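Local atomic coordinates of RNA pseudouridylate synthase domain-containing protein 1 (Homo sapiens, PDB entry 5VBB), a protein that probably binds RNA and converts selected uridines in it to pseudouridine, as a member of the RluA family of pseudouridine synthases. Residues I107-S110 with R111-I114; T129-I132 with E133-G137. All coordinates share one frame; numbering follows the deposited sequence. Where two conformers were deposited one is given.

Contact 1: I107-S110 with R111-I114; sequences IQES and RVTI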
ATOM      1  N   ILE A 107      -2.377   7.969 -16.951  1.00 41.50           N
ATOM      2  CA  ILE A 107      -2.341   6.620 -17.535  1.00 40.22           C
ATOM      3  C   ILE A 107      -3.557   6.516 -18.436  1.00 45.10           C
ATOM      4  O   ILE A 107      -4.670   6.658 -17.935  1.00 44.70           O
ATOM      5  CB  ILE A 107      -2.331   5.573 -16.405  1.00 42.50           C
ATOM      6  CG1 ILE A 107      -1.043   5.747 -15.572  1.00 42.17           C
ATOM      7  CG2 ILE A 107      -2.438   4.148 -16.956  1.00 44.87           C
ATOM      8  CD1 ILE A 107      -0.856   4.837 -14.351  1.00 38.77           C
ATOM      9  N   GLN A 108      -3.369   6.317 -19.760  1.00 44.75           N
ATOM     10  CA  GLN A 108      -4.498   6.320 -20.698  1.00 45.87           C
ATOM     11  C   GLN A 108      -5.271   4.998 -20.717  1.00 50.35           C
ATOM     12  O   GLN A 108      -6.467   5.033 -20.959  1.00 51.44           O
ATOM     13  CB  GLN A 108      -4.027   6.684 -22.110  1.00 48.88           C
ATOM     14  CG  GLN A 108      -3.279   8.022 -22.182  1.00 62.34           C
ATOM     15  CD  GLN A 108      -4.091   9.214 -21.699  1.00 78.50           C
ATOM     16  OE1 GLN A 108      -5.321   9.271 -21.852  1.00 70.79           O
ATOM     17  NE2 GLN A 108      -3.416  10.217 -21.142  1.00 68.91           N
ATOM     18  N   GLU A 109      -4.640   3.867 -20.395  1.00 47.61           N
ATOM     19  CA  GLU A 109      -5.340   2.562 -20.307  1.00 46.90           C
ATOM     20  C   GLU A 109      -6.216   2.576 -19.048  1.00 49.72           C
ATOM     21  O   GLU A 109      -5.751   3.056 -18.023  1.00 48.54           O
ATOM     22  CB  GLU A 109      -4.337   1.407 -20.170  1.00 47.21           C
ATOM     23  CG  GLU A 109      -3.365   1.247 -21.321  1.00 60.02           C
ATOM     24  CD  GLU A 109      -2.021   1.947 -21.247  1.00 84.81           C
ATOM     25  OE1 GLU A 109      -1.692   2.514 -20.181  1.00 85.11           O
ATOM     26  OE2 GLU A 109      -1.307   1.957 -22.278  1.00 84.59           O
ATOM     27  N   SER A 110      -7.434   2.023 -19.087  1.00 45.81           N
ATOM     28  CA  SER A 110      -8.293   2.004 -17.896  1.00 46.05           C
ATOM     29  C   SER A 110      -7.805   0.992 -16.859  1.00 45.49           C
ATOM     30  O   SER A 110      -7.989   1.199 -15.665  1.00 42.03           O
ATOM     31  CB  SER A 110      -9.747   1.726 -18.267  1.00 53.09           C
ATOM     32  OG  SER A 110     -10.010   0.348 -18.465  1.00 63.89           O
ATOM     33  N   ARG A 111      -7.198  -0.111 -17.320  1.00 42.41           N
ATOM     34  CA  ARG A 111      -6.693  -1.167 -16.438  1.00 40.84           C
ATOM     35  C   ARG A 111      -5.416  -1.721 -17.016  1.00 43.32           C
ATOM     36  O   ARG A 111      -5.307  -1.883 -18.242  1.00 42.74           O
ATOM     37  CB  ARG A 111      -7.730  -2.293 -16.285  1.00 40.70           C
ATOM     38  CG  ARG A 111      -7.325  -3.415 -15.320  1.00 40.31           C
ATOM     39  CD  ARG A 111      -8.453  -4.396 -15.181  1.00 43.08           C
ATOM     40  NE  ARG A 111      -8.322  -5.264 -14.015  1.00 45.48           N
ATOM     41  CZ  ARG A 111      -9.204  -6.204 -13.689  1.00 51.15           C
ATOM     42  NH1 ARG A 111     -10.290  -6.386 -14.425  1.00 38.77           N
ATOM     43  NH2 ARG A 111      -9.020  -6.952 -12.608  1.00 49.63           N
ATOM     44  N   VAL A 112      -4.433  -1.962 -16.155  1.00 38.07           N
ATOM     45  CA  VAL A 112      -3.127  -2.482 -16.567  1.00 38.15           C
ATOM     46  C   VAL A 112      -2.767  -3.660 -15.688  1.00 39.87           C
ATOM     47  O   VAL A 112      -2.815  -3.549 -14.460  1.00 40.16           O
ATOM     48  CB  VAL A 112      -2.031  -1.385 -16.466  1.00 42.47           C
ATOM     49  CG1 VAL A 112      -0.651  -1.920 -16.832  1.00 41.18           C
ATOM     50  CG2 VAL A 112      -2.381  -0.175 -17.314  1.00 43.55           C
ATOM     51  N   THR A 113      -2.335  -4.752 -16.310  1.00 35.31           N
ATOM     52  CA  THR A 113      -1.800  -5.923 -15.611  1.00 35.38           C
ATOM     53  C   THR A 113      -0.300  -5.717 -15.664  1.00 40.34           C
ATOM     54  O   THR A 113       0.233  -5.535 -16.750  1.00 41.74           O
ATOM     55  CB  THR A 113      -2.193  -7.212 -16.337  1.00 45.78           C
ATOM     56  OG1 THR A 113      -3.601  -7.315 -16.320  1.00 43.06           O
ATOM     57  CG2 THR A 113      -1.631  -8.427 -15.678  1.00 44.89           C
ATOM     58  N   ILE A 114       0.378  -5.688 -14.528  1.00 34.43           N
ATOM     59  CA  ILE A 114       1.836  -5.477 -14.489  1.00 33.82           C
ATOM     60  C   ILE A 114       2.401  -6.774 -13.998  1.00 37.63           C
ATOM     61  O   ILE A 114       2.180  -7.155 -12.839  1.00 34.17           O
ATOM     62  CB  ILE A 114       2.277  -4.328 -13.578  1.00 35.92           C
ATOM     63  CG1 ILE A 114       1.382  -3.077 -13.784  1.00 37.95           C
ATOM     64  CG2 ILE A 114       3.754  -4.039 -13.872  1.00 37.72           C
ATOM     65  CD1 ILE A 114       1.509  -2.052 -12.764  1.00 43.77           C
TER
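Val-112 turns one methyl group, CG2, back toward the loop it has just left, where it meets Glu-109 and Ile-107. Its CG1 lies trans to the amide nitrogen (chi1 178°), which leaves CG2 beside that nitrogen and trans to the carbonyl carbon, facing backward along the chain. The closest approach is to Glu-109 CB, 3.8 Å from Val-112 CG2. CG of Glu-109 also stands opposite its carbonyl carbon, and the bend at chi2 (92°) brings one carboxylate oxygen, OE1, to within 4.0 Å of Val-112 CG2. This approach is van der Waals packing of an oxygen against a methyl, with the two side chains crossing at a slant. Ile-107 adds a looser methyl-methyl contact from its branch, CG2 to Val-112 CG2 at 4.3 Å.

At the junction, Ser-110 OG sits 3.1 Å from Arg-111 N, but the angle is too poor for a hydrogen bond; the closeness follows from chi1 of Ser-110 (81°), which sets OG between its own backbone nitrogen and carbonyl carbon. The side chain of Arg-111 points away from residues 107-110, and only its CB stays near them, 4.1 Å from Ser-110 OG. With CG trans to the backbone nitrogen and the chain extended to NE, NH2 reaches a salt bridge with Asp-147.

Residues 107-110 lie in the loop between strand 96-104 and strand 111-114. Backbone hydrogen bonds between Ser-110 and Val-150, Val-112 and Leu-148, and Ile-114 and Thr-146 lay strand 111-114 antiparallel along strand 146-156 of the large sheet. The buried Ile-107 packs on Val-150 of that strand, and Val-112 extends onto Leu-183, just beyond helix 175-182.

Contact 2: T129-I132 with E133-G137; sequences TMCI and EGSQG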
ATOM      1  N   THR A 129      16.481  -0.848  -3.422  1.00 47.83           N
ATOM      2  CA  THR A 129      16.550  -2.248  -3.023  1.00 48.83           C
ATOM      3  C   THR A 129      16.159  -3.221  -4.137  1.00 47.11           C
ATOM      4  O   THR A 129      16.914  -4.149  -4.438  1.00 47.16           O
ATOM      5  CB  THR A 129      15.637  -2.488  -1.783  1.00 59.96           C
ATOM      6  OG1 THR A 129      15.898  -1.482  -0.790  1.00 60.16           O
ATOM      7  CG2 THR A 129      15.856  -3.860  -1.150  1.00 53.63           C
ATOM      8  N   MET A 130      15.032  -2.962  -4.787  1.00 39.59           N
ATOM      9  CA  MET A 130      14.440  -3.860  -5.761  1.00 37.76           C
ATOM     10  C   MET A 130      14.529  -3.343  -7.195  1.00 43.12           C
ATOM     11  O   MET A 130      14.690  -2.146  -7.423  1.00 41.36           O
ATOM     12  CB  MET A 130      12.965  -4.070  -5.366  1.00 38.61           C
ATOM     13  CG  MET A 130      12.757  -4.466  -3.893  1.00 40.88           C
ATOM     14  SD  MET A 130      13.556  -5.981  -3.311  1.00 44.47           S
ATOM     15  CE  MET A 130      12.576  -7.215  -4.161  1.00 40.56           C
ATOM     16  N   CYS A 131      14.403  -4.243  -8.172  1.00 42.13           N
ATOM     17  CA  CYS A 131      14.460  -3.896  -9.593  1.00 43.64           C
ATOM     18  C   CYS A 131      13.618  -4.827 -10.435  1.00 45.29           C
ATOM     19  O   CYS A 131      13.306  -5.926 -10.025  1.00 42.88           O
ATOM     20  CB  CYS A 131      15.905  -3.932 -10.080  1.00 48.05           C
ATOM     21  SG  CYS A 131      16.728  -5.512  -9.782  1.00 54.44           S
ATOM     22  N   ILE A 132      13.363  -4.406 -11.668  1.00 44.10           N
ATOM     23  CA  ILE A 132      12.628  -5.184 -12.666  1.00 45.30           C
ATOM     24  C   ILE A 132      13.599  -6.114 -13.351  1.00 47.77           C
ATOM     25  O   ILE A 132      14.724  -5.695 -13.643  1.00 45.37           O
ATOM     26  CB  ILE A 132      11.992  -4.211 -13.710  1.00 51.01           C
ATOM     27  CG1 ILE A 132      10.969  -3.306 -13.031  1.00 52.52           C
ATOM     28  CG2 ILE A 132      11.362  -4.946 -14.858  1.00 55.27           C
ATOM     29  CD1 ILE A 132       9.628  -4.024 -12.637  1.00 56.80           C
ATOM     30  N   GLU A 133      13.138  -7.331 -13.716  1.00 45.95           N
ATOM     31  CA  GLU A 133      13.940  -8.331 -14.455  1.00 47.84           C
ATOM     32  C   GLU A 133      14.453  -7.691 -15.729  1.00 52.43           C
ATOM     33  O   GLU A 133      13.757  -6.860 -16.306  1.00 52.19           O
ATOM     34  CB  GLU A 133      13.072  -9.552 -14.827  1.00 50.09           C
ATOM     35  CG  GLU A 133      12.154  -9.256 -16.013  1.00 61.98           C
ATOM     36  CD  GLU A 133      11.110 -10.276 -16.377  1.00 69.78           C
ATOM     37  OE1 GLU A 133      11.456 -11.239 -17.095  1.00 77.54           O
ATOM     38  OE2 GLU A 133       9.919 -10.012 -16.102  1.00 40.30           O
ATOM     39  N   GLY A 134      15.672  -8.008 -16.137  1.00 51.64           N
ATOM     40  CA  GLY A 134      16.237  -7.392 -17.334  1.00 52.17           C
ATOM     41  C   GLY A 134      17.045  -6.123 -17.075  1.00 56.02           C
ATOM     42  O   GLY A 134      17.949  -5.814 -17.861  1.00 56.04           O
ATOM     43  N   SER A 135      16.735  -5.363 -16.004  0.50 51.09           N
ATOM     44  CA  SER A 135      17.506  -4.161 -15.678  0.50 51.68           C
ATOM     45  C   SER A 135      18.916  -4.573 -15.222  0.50 58.31           C
ATOM     46  O   SER A 135      19.122  -5.717 -14.812  0.50 56.48           O
ATOM     47  CB  SER A 135      16.806  -3.324 -14.614  0.50 51.88           C
ATOM     48  OG  SER A 135      16.790  -3.982 -13.360  0.50 53.25           O
ATOM     49  N   GLN A 136      19.887  -3.659 -15.353  1.00 59.13           N
ATOM     50  CA  GLN A 136      21.305  -3.941 -15.024  1.00 61.44           C
ATOM     51  C   GLN A 136      21.484  -4.440 -13.575  1.00 63.60           C
ATOM     52  O   GLN A 136      20.952  -3.838 -12.647  1.00 62.08           O
ATOM     53  CB  GLN A 136      22.225  -2.708 -15.271  1.00 63.54           C
ATOM     54  N   GLY A 137      22.127  -5.595 -13.435  1.00 60.82           N
ATOM     55  CA  GLY A 137      22.401  -6.209 -12.142  1.00 61.07           C
ATOM     56  C   GLY A 137      21.195  -6.745 -11.391  1.00 61.93           C
ATOM     57  O   GLY A 137      21.273  -6.954 -10.176  1.00 61.63           O
TER
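The first torsion of Ser-135 (chi1 68°) sets OG between its backbone nitrogen and carbonyl carbon and so brings it to Cys-131, whose own chi1 (56°) places SG in the equivalent position and directs it to its disulfide partner, Cys-138. In this conformer of Ser-135, one of two deposited, OG points back into the turn and lies 3.4 Å from Cys-131 CB. The same hydroxyl donates to Ile-132 O at 2.7 Å, lying in the plane of that carbonyl.

Ile-132 O also accepts the amide of Ser-135, with N to O 3.1 Å and an N-H...O angle of 158°; this donor is tilted out of the carbonyl plane. That backbone bond closes a type II beta turn from Ile-132 to Ser-135, with Gly-134 at the third position, where a CB would collide with the carbonyl oxygen of Glu-133. Ile-132 CG2 lies near the following amide, while the far end of the isoleucine leads away to helix 175-182. The Glu-133 chain extends beyond CG until OE2 accepts from Ala-117 N.

The disulfide closes an eight-residue loop around the turn and ties together the two outer strands, 130-132 and 138-142, of the small three-stranded sheet. Chemically, one carbonyl oxygen gripped by a backbone and a side-chain donor fixes the start of the turn, and the covalent bond limits how far its ends can part; the hydroxyl bond is described for one of the two conformers and is less certain for that reason.

In the fold
Contacts 1 and 2 follow in series along the chain, their centres about 22 Å apart and their nearest atoms about 6 Å apart, without touching. Strand 111-114 is part of the large sheet, whereas 130-132 is an outer strand of the three-stranded sheet and 133-137 the loop leading to strand 138-142; the chain between the contacts supplies that sheet's central strand, 118-121. His-116 touches Ile-132, and Ala-117 is hydrogen-bonded to Glu-133. Ile-132 packs on helix 175-182, while Val-112 and Ile-114 touch Leu-183 in the loop after it. Both contacts lie away from Asp-67, the catalytic aspartate inferred by similarity; their centres are about 18 and 21 Å from the chain's centre, hence peripheral.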